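PDB 2O0Y: transcriptional regulator from Rhodococcus sp., which probably binds DNA as an IclR-family transcription factor, pairing an N-terminal winged helix-turn-helix domain with a C-terminal domain of the GAF clan. Local coordinates for residues R24-F32 and L44-V55; V59-V67 and S75-L83. All coordinates share one frame; numbering follows the deposited sequence.

Interaction 1 (R24-F32 and L44-V55)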
loop_
_atom_site.group_PDB
_atom_site.type_symbol
_atom_site.label_atom_id
_atom_site.label_comp_id
_atom_site.label_asym_id
_atom_site.label_seq_id
_atom_site.Cartn_x
_atom_site.Cartn_y
_atom_site.Cartn_z
ATOM N N ARG B 24 -8.525 -21.065 13.308
ATOM C CA ARG B 24 -8.258 -20.186 14.405
ATOM C C ARG B 24 -7.429 -18.992 13.945
ATOM O O ARG B 24 -7.644 -17.891 14.388
ATOM C CB ARG B 24 -7.513 -20.968 15.510
ATOM C CG ARG B 24 -8.504 -21.986 16.215
ATOM C CD ARG B 24 -7.744 -22.985 17.044
ATOM N NE ARG B 24 -8.710 -23.773 17.816
ATOM C CZ ARG B 24 -8.389 -24.703 18.697
ATOM N NH1 ARG B 24 -7.118 -24.962 18.936
ATOM N NH2 ARG B 24 -9.346 -25.347 19.334
ATOM N N VAL B 25 -6.441 -19.202 13.093
ATOM C CA VAL B 25 -5.676 -18.092 12.561
ATOM C C VAL B 25 -6.582 -17.145 11.776
ATOM O O VAL B 25 -6.535 -15.956 11.927
ATOM C CB VAL B 25 -4.506 -18.614 11.677
ATOM C CG1 VAL B 25 -3.795 -17.476 11.068
ATOM C CG2 VAL B 25 -3.522 -19.402 12.590
ATOM N N ILE B 26 -7.401 -17.687 10.902
ATOM C CA ILE B 26 -8.409 -16.871 10.205
ATOM C C ILE B 26 -9.356 -16.167 11.178
ATOM O O ILE B 26 -9.647 -14.971 11.004
ATOM C CB ILE B 26 -9.165 -17.732 9.147
ATOM C CG1 ILE B 26 -8.165 -18.287 8.117
ATOM C CG2 ILE B 26 -10.278 -16.911 8.448
ATOM C CD1 ILE B 26 -8.777 -19.457 7.221
ATOM N N ASP B 27 -9.892 -16.869 12.180
ATOM C CA ASP B 27 -10.779 -16.230 13.140
ATOM C C ASP B 27 -10.131 -15.026 13.855
ATOM O O ASP B 27 -10.796 -14.021 14.226
ATOM C CB ASP B 27 -11.259 -17.289 14.191
ATOM C CG ASP B 27 -12.134 -18.339 13.586
ATOM O OD1 ASP B 27 -12.591 -18.161 12.419
ATOM O OD2 ASP B 27 -12.354 -19.391 14.245
ATOM N N LEU B 28 -8.834 -15.132 14.110
ATOM C CA LEU B 28 -8.103 -14.042 14.796
ATOM C C LEU B 28 -7.919 -12.871 13.846
ATOM O O LEU B 28 -8.191 -11.738 14.209
ATOM C CB LEU B 28 -6.700 -14.535 15.285
ATOM C CG LEU B 28 -6.797 -15.516 16.473
ATOM C CD1 LEU B 28 -5.412 -16.206 16.713
ATOM C CD2 LEU B 28 -7.146 -14.698 17.774
ATOM N N LEU B 29 -7.496 -13.146 12.610
ATOM C CA LEU B 29 -7.307 -12.066 11.633
ATOM C C LEU B 29 -8.610 -11.362 11.324
ATOM O O LEU B 29 -8.655 -10.162 11.092
ATOM C CB LEU B 29 -6.730 -12.669 10.360
ATOM C CG LEU B 29 -5.287 -13.174 10.427
ATOM C CD1 LEU B 29 -4.910 -13.943 9.150
ATOM C CD2 LEU B 29 -4.391 -11.911 10.573
ATOM N N GLU B 30 -9.696 -12.106 11.329
ATOM C CA GLU B 30 -11.019 -11.472 11.109
ATOM C C GLU B 30 -11.392 -10.426 12.132
ATOM O O GLU B 30 -12.283 -9.602 11.900
ATOM C CB GLU B 30 -12.094 -12.554 11.097
ATOM C CG GLU B 30 -11.972 -13.479 9.909
ATOM C CD GLU B 30 -12.603 -12.922 8.665
ATOM O OE1 GLU B 30 -13.204 -11.808 8.728
ATOM O OE2 GLU B 30 -12.500 -13.588 7.609
ATOM N N LEU B 31 -10.729 -10.420 13.292
ATOM C CA LEU B 31 -11.092 -9.413 14.307
ATOM C C LEU B 31 -10.425 -8.054 13.982
ATOM O O LEU B 31 -10.725 -7.057 14.579
ATOM C CB LEU B 31 -10.594 -9.872 15.711
ATOM C CG LEU B 31 -11.389 -11.047 16.294
ATOM C CD1 LEU B 31 -10.657 -11.571 17.562
ATOM C CD2 LEU B 31 -12.792 -10.560 16.593
ATOM N N PHE B 32 -9.474 -8.023 13.067
ATOM C CA PHE B 32 -8.876 -6.755 12.623
ATOM C C PHE B 32 -9.676 -6.163 11.501
ATOM O O PHE B 32 -9.878 -6.817 10.432
ATOM C CB PHE B 32 -7.405 -6.967 12.162
ATOM C CG PHE B 32 -6.497 -7.458 13.294
ATOM C CD1 PHE B 32 -6.529 -8.780 13.669
ATOM C CD2 PHE B 32 -5.668 -6.564 14.005
ATOM C CE1 PHE B 32 -5.746 -9.263 14.734
ATOM C CE2 PHE B 32 -4.865 -7.015 15.072
ATOM C CZ PHE B 32 -4.878 -8.334 15.463
ATOM N N LEU B 44 -8.488 -10.452 21.550
ATOM C CA LEU B 44 -8.401 -11.648 20.676
ATOM C C LEU B 44 -8.991 -12.853 21.360
ATOM O O LEU B 44 -9.728 -13.646 20.727
ATOM C CB LEU B 44 -6.962 -11.909 20.253
ATOM C CG LEU B 44 -6.393 -10.717 19.428
ATOM C CD1 LEU B 44 -4.913 -11.000 19.185
ATOM C CD2 LEU B 44 -7.126 -10.469 18.072
ATOM N N VAL B 45 -8.781 -12.958 22.668
ATOM C CA VAL B 45 -9.442 -14.040 23.461
ATOM C C VAL B 45 -10.934 -13.871 23.523
ATOM O O VAL B 45 -11.688 -14.830 23.258
ATOM C CB VAL B 45 -8.859 -14.118 24.897
ATOM C CG1 VAL B 45 -9.659 -15.118 25.788
ATOM C CG2 VAL B 45 -7.422 -14.519 24.796
ATOM N N GLU B 46 -11.387 -12.669 23.863
ATOM C CA GLU B 46 -12.850 -12.390 23.937
ATOM C C GLU B 46 -13.578 -12.583 22.601
ATOM O O GLU B 46 -14.707 -13.097 22.553
ATOM C CB GLU B 46 -13.050 -10.960 24.403
ATOM C CG GLU B 46 -12.797 -10.864 25.917
ATOM C CD GLU B 46 -12.888 -9.462 26.461
ATOM O OE1 GLU B 46 -12.899 -8.462 25.681
ATOM O OE2 GLU B 46 -12.929 -9.392 27.698
ATOM N N GLY B 47 -12.922 -12.172 21.519
ATOM C CA GLY B 47 -13.540 -12.192 20.204
ATOM C C GLY B 47 -13.585 -13.601 19.621
ATOM O O GLY B 47 -14.496 -13.946 18.865
ATOM N N THR B 48 -12.638 -14.439 19.982
ATOM C CA THR B 48 -12.657 -15.822 19.510
ATOM C C THR B 48 -13.233 -16.834 20.481
ATOM O O THR B 48 -13.563 -17.935 20.050
ATOM C CB THR B 48 -11.247 -16.324 19.163
ATOM O OG1 THR B 48 -10.421 -16.255 20.325
ATOM C CG2 THR B 48 -10.590 -15.540 17.971
ATOM N N LYS B 49 -13.296 -16.502 21.779
ATOM C CA LYS B 49 -13.684 -17.450 22.814
ATOM C C LYS B 49 -12.739 -18.664 22.867
ATOM O O LYS B 49 -13.080 -19.735 23.377
ATOM C CB LYS B 49 -15.158 -17.873 22.661
ATOM C CG LYS B 49 -16.160 -16.736 22.768
ATOM C CD LYS B 49 -17.617 -17.302 22.755
ATOM C CE LYS B 49 -18.681 -16.187 22.780
ATOM N NZ LYS B 49 -18.506 -15.281 23.962
ATOM N N LEU B 50 -11.512 -18.478 22.371
ATOM C CA LEU B 50 -10.467 -19.500 22.496
ATOM C C LEU B 50 -9.762 -19.368 23.835
ATOM O O LEU B 50 -9.657 -18.255 24.376
ATOM C CB LEU B 50 -9.439 -19.322 21.353
ATOM C CG LEU B 50 -9.887 -19.740 19.945
ATOM C CD1 LEU B 50 -8.830 -19.401 18.892
ATOM C CD2 LEU B 50 -10.241 -21.220 19.889
ATOM N N PRO B 51 -9.208 -20.476 24.354
ATOM C CA PRO B 51 -8.462 -20.357 25.582
ATOM C C PRO B 51 -7.259 -19.454 25.409
ATOM O O PRO B 51 -6.585 -19.508 24.380
ATOM C CB PRO B 51 -7.967 -21.771 25.824
ATOM C CG PRO B 51 -8.905 -22.645 25.077
ATOM C CD PRO B 51 -9.247 -21.865 23.868
ATOM N N LYS B 52 -6.981 -18.657 26.428
ATOM C CA LYS B 52 -5.897 -17.700 26.375
ATOM C C LYS B 52 -4.564 -18.348 25.962
ATOM O O LYS B 52 -3.843 -17.778 25.162
ATOM C CB LYS B 52 -5.771 -16.995 27.727
ATOM C CG LYS B 52 -4.794 -15.815 27.687
ATOM C CD LYS B 52 -4.407 -15.444 29.050
ATOM C CE LYS B 52 -3.689 -14.125 29.034
ATOM N NZ LYS B 52 -3.984 -13.450 30.294
ATOM N N THR B 53 -4.221 -19.516 26.522
ATOM C CA THR B 53 -2.960 -20.209 26.134
ATOM C C THR B 53 -2.911 -20.574 24.635
ATOM O O THR B 53 -1.855 -20.508 24.007
ATOM C CB THR B 53 -2.693 -21.489 26.990
ATOM O OG1 THR B 53 -3.792 -22.401 26.819
ATOM C CG2 THR B 53 -2.564 -21.141 28.458
ATOM N N THR B 54 -4.059 -20.932 24.069
ATOM C CA THR B 54 -4.188 -21.198 22.628
ATOM C C THR B 54 -3.966 -19.931 21.845
ATOM O O THR B 54 -3.172 -19.931 20.916
ATOM C CB THR B 54 -5.569 -21.762 22.310
ATOM O OG1 THR B 54 -5.715 -22.954 23.052
ATOM C CG2 THR B 54 -5.773 -22.019 20.807
ATOM N N VAL B 55 -4.631 -18.836 22.228
ATOM C CA VAL B 55 -4.387 -17.548 21.548
ATOM C C VAL B 55 -2.936 -17.082 21.661
ATOM O O VAL B 55 -2.354 -16.609 20.673
ATOM C CB VAL B 55 -5.307 -16.409 22.034
ATOM C CG1 VAL B 55 -5.008 -15.118 21.209
ATOM C CG2 VAL B 55 -6.808 -16.787 21.795
#

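Interaction 2 (V59-V67 and S75-L83)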
loop_
_atom_site.group_PDB
_atom_site.type_symbol
_atom_site.label_atom_id
_atom_site.label_comp_id
_atom_site.label_asym_id
_atom_site.label_seq_id
_atom_site.Cartn_x
_atom_site.Cartn_y
_atom_site.Cartn_z
ATOM N N VAL B 59 -0.699 -16.335 18.443
ATOM C CA VAL B 59 -0.219 -14.968 18.240
ATOM C C VAL B 59 1.327 -14.978 18.142
ATOM O O VAL B 59 1.880 -14.344 17.260
ATOM C CB VAL B 59 -0.740 -14.023 19.343
ATOM C CG1 VAL B 59 0.033 -12.716 19.347
ATOM C CG2 VAL B 59 -2.238 -13.739 19.100
ATOM N N ALA B 60 1.995 -15.766 18.999
ATOM C CA ALA B 60 3.442 -15.964 18.942
ATOM C C ALA B 60 3.929 -16.381 17.535
ATOM O O ALA B 60 4.832 -15.747 16.972
ATOM C CB ALA B 60 3.867 -16.971 19.972
ATOM N N THR B 61 3.341 -17.443 16.968
ATOM C CA THR B 61 3.712 -17.889 15.621
ATOM C C THR B 61 3.462 -16.790 14.583
ATOM O O THR B 61 4.299 -16.550 13.708
ATOM C CB THR B 61 2.934 -19.174 15.182
ATOM O OG1 THR B 61 3.343 -20.258 16.012
ATOM C CG2 THR B 61 3.337 -19.564 13.767
HETATM N N MSE B 62 2.312 -16.124 14.684
HETATM C CA MSE B 62 1.951 -14.984 13.794
HETATM C C MSE B 62 2.909 -13.815 13.867
HETATM O O MSE B 62 3.311 -13.267 12.819
HETATM C CB MSE B 62 0.501 -14.541 14.135
HETATM C CG MSE B 62 -0.491 -15.593 13.701
HETATM SE SE MSE B 62 -2.299 -15.396 14.525
HETATM C CE MSE B 62 -3.039 -14.007 13.224
ATOM N N CYS B 63 3.331 -13.446 15.090
ATOM C CA CYS B 63 4.300 -12.363 15.269
ATOM C C CYS B 63 5.665 -12.826 14.708
ATOM O O CYS B 63 6.322 -12.082 14.006
ATOM C CB CYS B 63 4.469 -12.023 16.759
ATOM S SG CYS B 63 3.170 -10.974 17.354
ATOM N N ALA B 64 6.078 -14.064 15.009
ATOM C CA ALA B 64 7.338 -14.560 14.492
ATOM C C ALA B 64 7.389 -14.464 12.975
ATOM O O ALA B 64 8.429 -14.269 12.393
ATOM C CB ALA B 64 7.565 -15.986 14.935
ATOM N N ARG B 65 6.241 -14.610 12.339
ATOM C CA ARG B 65 6.175 -14.560 10.895
ATOM C C ARG B 65 5.805 -13.162 10.332
ATOM O O ARG B 65 5.610 -13.022 9.125
ATOM C CB ARG B 65 5.132 -15.569 10.415
ATOM C CG ARG B 65 5.321 -15.989 8.990
ATOM C CD ARG B 65 6.588 -16.943 8.806
ATOM N NE ARG B 65 6.700 -17.164 7.376
ATOM C CZ ARG B 65 6.305 -18.254 6.741
ATOM N NH1 ARG B 65 5.799 -19.304 7.418
ATOM N NH2 ARG B 65 6.439 -18.304 5.426
ATOM N N SER B 66 5.683 -12.162 11.210
ATOM C CA SER B 66 5.315 -10.769 10.834
ATOM C C SER B 66 3.926 -10.586 10.302
ATOM O O SER B 66 3.634 -9.542 9.723
ATOM C CB SER B 66 6.351 -10.159 9.895
ATOM O OG SER B 66 7.537 -9.977 10.657
ATOM N N VAL B 67 3.049 -11.552 10.548
ATOM C CA VAL B 67 1.605 -11.471 10.191
ATOM C C VAL B 67 0.991 -10.519 11.175
ATOM O O VAL B 67 0.058 -9.823 10.832
ATOM C CB VAL B 67 0.941 -12.922 10.227
ATOM C CG1 VAL B 67 -0.609 -12.942 10.491
ATOM C CG2 VAL B 67 1.317 -13.744 8.974
ATOM N N SER B 75 -0.980 -3.695 22.405
ATOM C CA SER B 75 -1.838 -4.208 21.390
ATOM C C SER B 75 -1.041 -4.770 20.199
ATOM O O SER B 75 0.194 -4.636 20.137
ATOM C CB SER B 75 -2.894 -3.157 21.000
ATOM O OG SER B 75 -2.391 -2.185 20.109
ATOM N N TYR B 76 -1.757 -5.393 19.255
ATOM C CA TYR B 76 -1.186 -5.953 18.049
ATOM C C TYR B 76 -1.830 -5.273 16.881
ATOM O O TYR B 76 -3.056 -5.025 16.942
ATOM C CB TYR B 76 -1.501 -7.463 17.957
ATOM C CG TYR B 76 -0.848 -8.228 19.073
ATOM C CD1 TYR B 76 -1.510 -8.450 20.266
ATOM C CD2 TYR B 76 0.457 -8.672 18.959
ATOM C CE1 TYR B 76 -0.872 -9.129 21.329
ATOM C CE2 TYR B 76 1.086 -9.345 19.996
ATOM C CZ TYR B 76 0.401 -9.589 21.166
ATOM O OH TYR B 76 1.049 -10.268 22.202
ATOM N N SER B 77 -1.059 -5.012 15.809
ATOM C CA SER B 77 -1.657 -4.654 14.530
ATOM C C SER B 77 -1.351 -5.787 13.563
ATOM O O SER B 77 -0.564 -6.697 13.910
ATOM C CB SER B 77 -1.030 -3.369 13.938
ATOM O OG SER B 77 0.325 -3.596 13.696
ATOM N N LEU B 78 -1.845 -5.676 12.334
ATOM C CA LEU B 78 -1.442 -6.590 11.256
ATOM C C LEU B 78 0.003 -6.201 11.016
ATOM O O LEU B 78 0.347 -5.010 11.111
ATOM C CB LEU B 78 -2.290 -6.337 9.991
ATOM C CG LEU B 78 -3.786 -6.735 10.098
ATOM C CD1 LEU B 78 -4.443 -6.654 8.708
ATOM C CD2 LEU B 78 -3.894 -8.200 10.570
ATOM N N GLY B 79 0.839 -7.170 10.682
ATOM C CA GLY B 79 2.287 -6.866 10.608
ATOM C C GLY B 79 2.778 -6.794 9.180
ATOM O O GLY B 79 2.015 -6.938 8.232
ATOM N N PRO B 80 4.063 -6.486 9.002
ATOM C CA PRO B 80 4.601 -6.128 7.675
ATOM C C PRO B 80 4.496 -7.232 6.660
ATOM O O PRO B 80 4.469 -6.973 5.454
ATOM C CB PRO B 80 6.099 -5.870 7.975
ATOM C CG PRO B 80 6.157 -5.567 9.447
ATOM C CD PRO B 80 5.056 -6.373 10.103
ATOM N N GLU B 81 4.371 -8.488 7.135
ATOM C CA GLU B 81 4.154 -9.585 6.179
ATOM C C GLU B 81 3.049 -9.280 5.233
ATOM O O GLU B 81 3.095 -9.590 4.046
ATOM C CB GLU B 81 3.849 -10.888 6.925
ATOM C CG GLU B 81 3.375 -12.093 6.055
ATOM C CD GLU B 81 4.465 -12.891 5.398
ATOM O OE1 GLU B 81 5.610 -12.437 5.407
ATOM O OE2 GLU B 81 4.165 -13.973 4.798
HETATM N N MSE B 82 1.977 -8.698 5.772
HETATM C CA MSE B 82 0.775 -8.568 4.954
HETATM C C MSE B 82 1.012 -7.613 3.778
HETATM O O MSE B 82 0.273 -7.601 2.814
HETATM C CB MSE B 82 -0.422 -8.067 5.823
HETATM C CG MSE B 82 -0.675 -8.847 7.108
HETATM SE SE MSE B 82 -1.059 -10.732 6.590
HETATM C CE MSE B 82 -2.349 -10.266 5.301
ATOM N N LEU B 83 2.007 -6.751 3.906
ATOM C CA LEU B 83 2.332 -5.739 2.882
ATOM C C LEU B 83 2.893 -6.403 1.644
ATOM O O LEU B 83 2.975 -5.790 0.579
ATOM C CB LEU B 83 3.380 -4.749 3.440
ATOM C CG LEU B 83 2.964 -3.896 4.645
ATOM C CD1 LEU B 83 4.143 -2.986 5.048
ATOM C CD2 LEU B 83 1.699 -2.993 4.249
HETATM O O HOH W 1 7.387 -14.465 6.705
#

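Interaction 1 (R24-F32 and L44-V55)
Arg24 lays a charged side chain on apolar partners: its chain, extended from CG to NE, runs over the isobutyl group of Leu50. Arg24 CG touches Leu50 CD1 at 3.7 Å and Arg24 NE lies 3.6 Å from Leu50 CD2, while NH1 packs on the methyl CG2 of Thr54. No hydrogen bond crosses between the two segments. The hydroxyl of Thr48 is likewise used within its own segment (chi1 60°): Thr48 OG1 donates to Leu44 O at 2.7 Å and accepts from Leu50 N, an ST turn. Its methyl is presented to Leu28, with Thr48 CG2 3.6 Å from Leu28 CD2. This packing belongs to a winged helix-turn-helix domain, as expected for the IclR family: helices 41-48 and 52-64 are joined by a turn in which Lys49 has positive phi, and the axes of the segments 24-29 and 44-48 cross at 110°. Leu28 CD2 also fits against Leu44 CB, crossing that side chain at about a right angle. Leu31 CD1 meets Leu44 CD2 at 3.7 Å and approaches Gly47 CA, and Phe32 CE1 reaches the same Leu44 CD2 at 3.8 Å. Asp27 touches Thr48 CG2, but its carboxylate forms a salt bridge with Arg65 of the second subunit.

Interaction 2 (V59-V67 and S75-L83)
Val59 and Tyr76 approach from opposite directions, and the valine methyl CG1 lies over one face of the phenol ring. Val59 CG1 sits 3.9 Å from the centroid of the Tyr76 ring and 26° off the normal, a CH-pi contact displaced toward the rim at CE2 and CZ. One helical turn on, Cys63 SG reaches Tyr76 CE2 at 3.7 Å, but obliquely, as a sulfur-aromatic contact. Tyr76 thus packs along the last turns of helix 52-64.

Beyond the helix the backbones take over. Ser66, with positive phi, closes the helix in a Schellman motif, and its carbonyl O accepts from Glu81 N at 2.9 Å. Val67 O accepts from Gly79 N at 2.8 Å; in both bonds the donor stands well above the carbonyl plane. The chain in between forms strands 68-70 and 75-78, the wing hairpin of the winged helix-turn-helix fold, and the two bonds tie its base together where the chain enters and leaves it.

Glu81 leans across this base. Its CB packs on Ser66, and Glu81 CG, placed anti to the backbone N (chi1 171°), meets Val67 CG2 obliquely at 3.9 Å. The bend at chi2 then carries the carboxylate past Arg65 O to a water molecule, which lies 3.0 Å from Glu81 OE1 and accepts from Arg65 NE at 2.9 Å, at the edge of the guanidinium. The two charged groups themselves do not touch: Glu81 OE1 forms a salt bridge with Arg84, while Arg65 NH2 also bridges to Glu30 of the second subunit. Selenomethionine Met82 brings its CG to 3.9 Å from Val67 O.

Helix 52-64 serves both contacts, its first turn in interaction 1 and its C-terminal half in interaction 2. Interaction 1 joins mainly helices, is partly buried with Arg24 and Asp27 at its rim, and is almost wholly side-chain packing with no hydrogen bond across it. Interaction 2 is buried; it joins a helix end to a strand and its continuation, and combines CH-pi and sulfur-aromatic contacts with backbone hydrogen bonds. The two meet directly: Leu44 CD1 lies 3.8 Å from Val59 CG2, Leu29 CD2 is 3.7 Å from Leu78 CD2, and Phe32 packs on the backbone of Tyr76, so one apolar core continues through the domain. Both also border the second subunit.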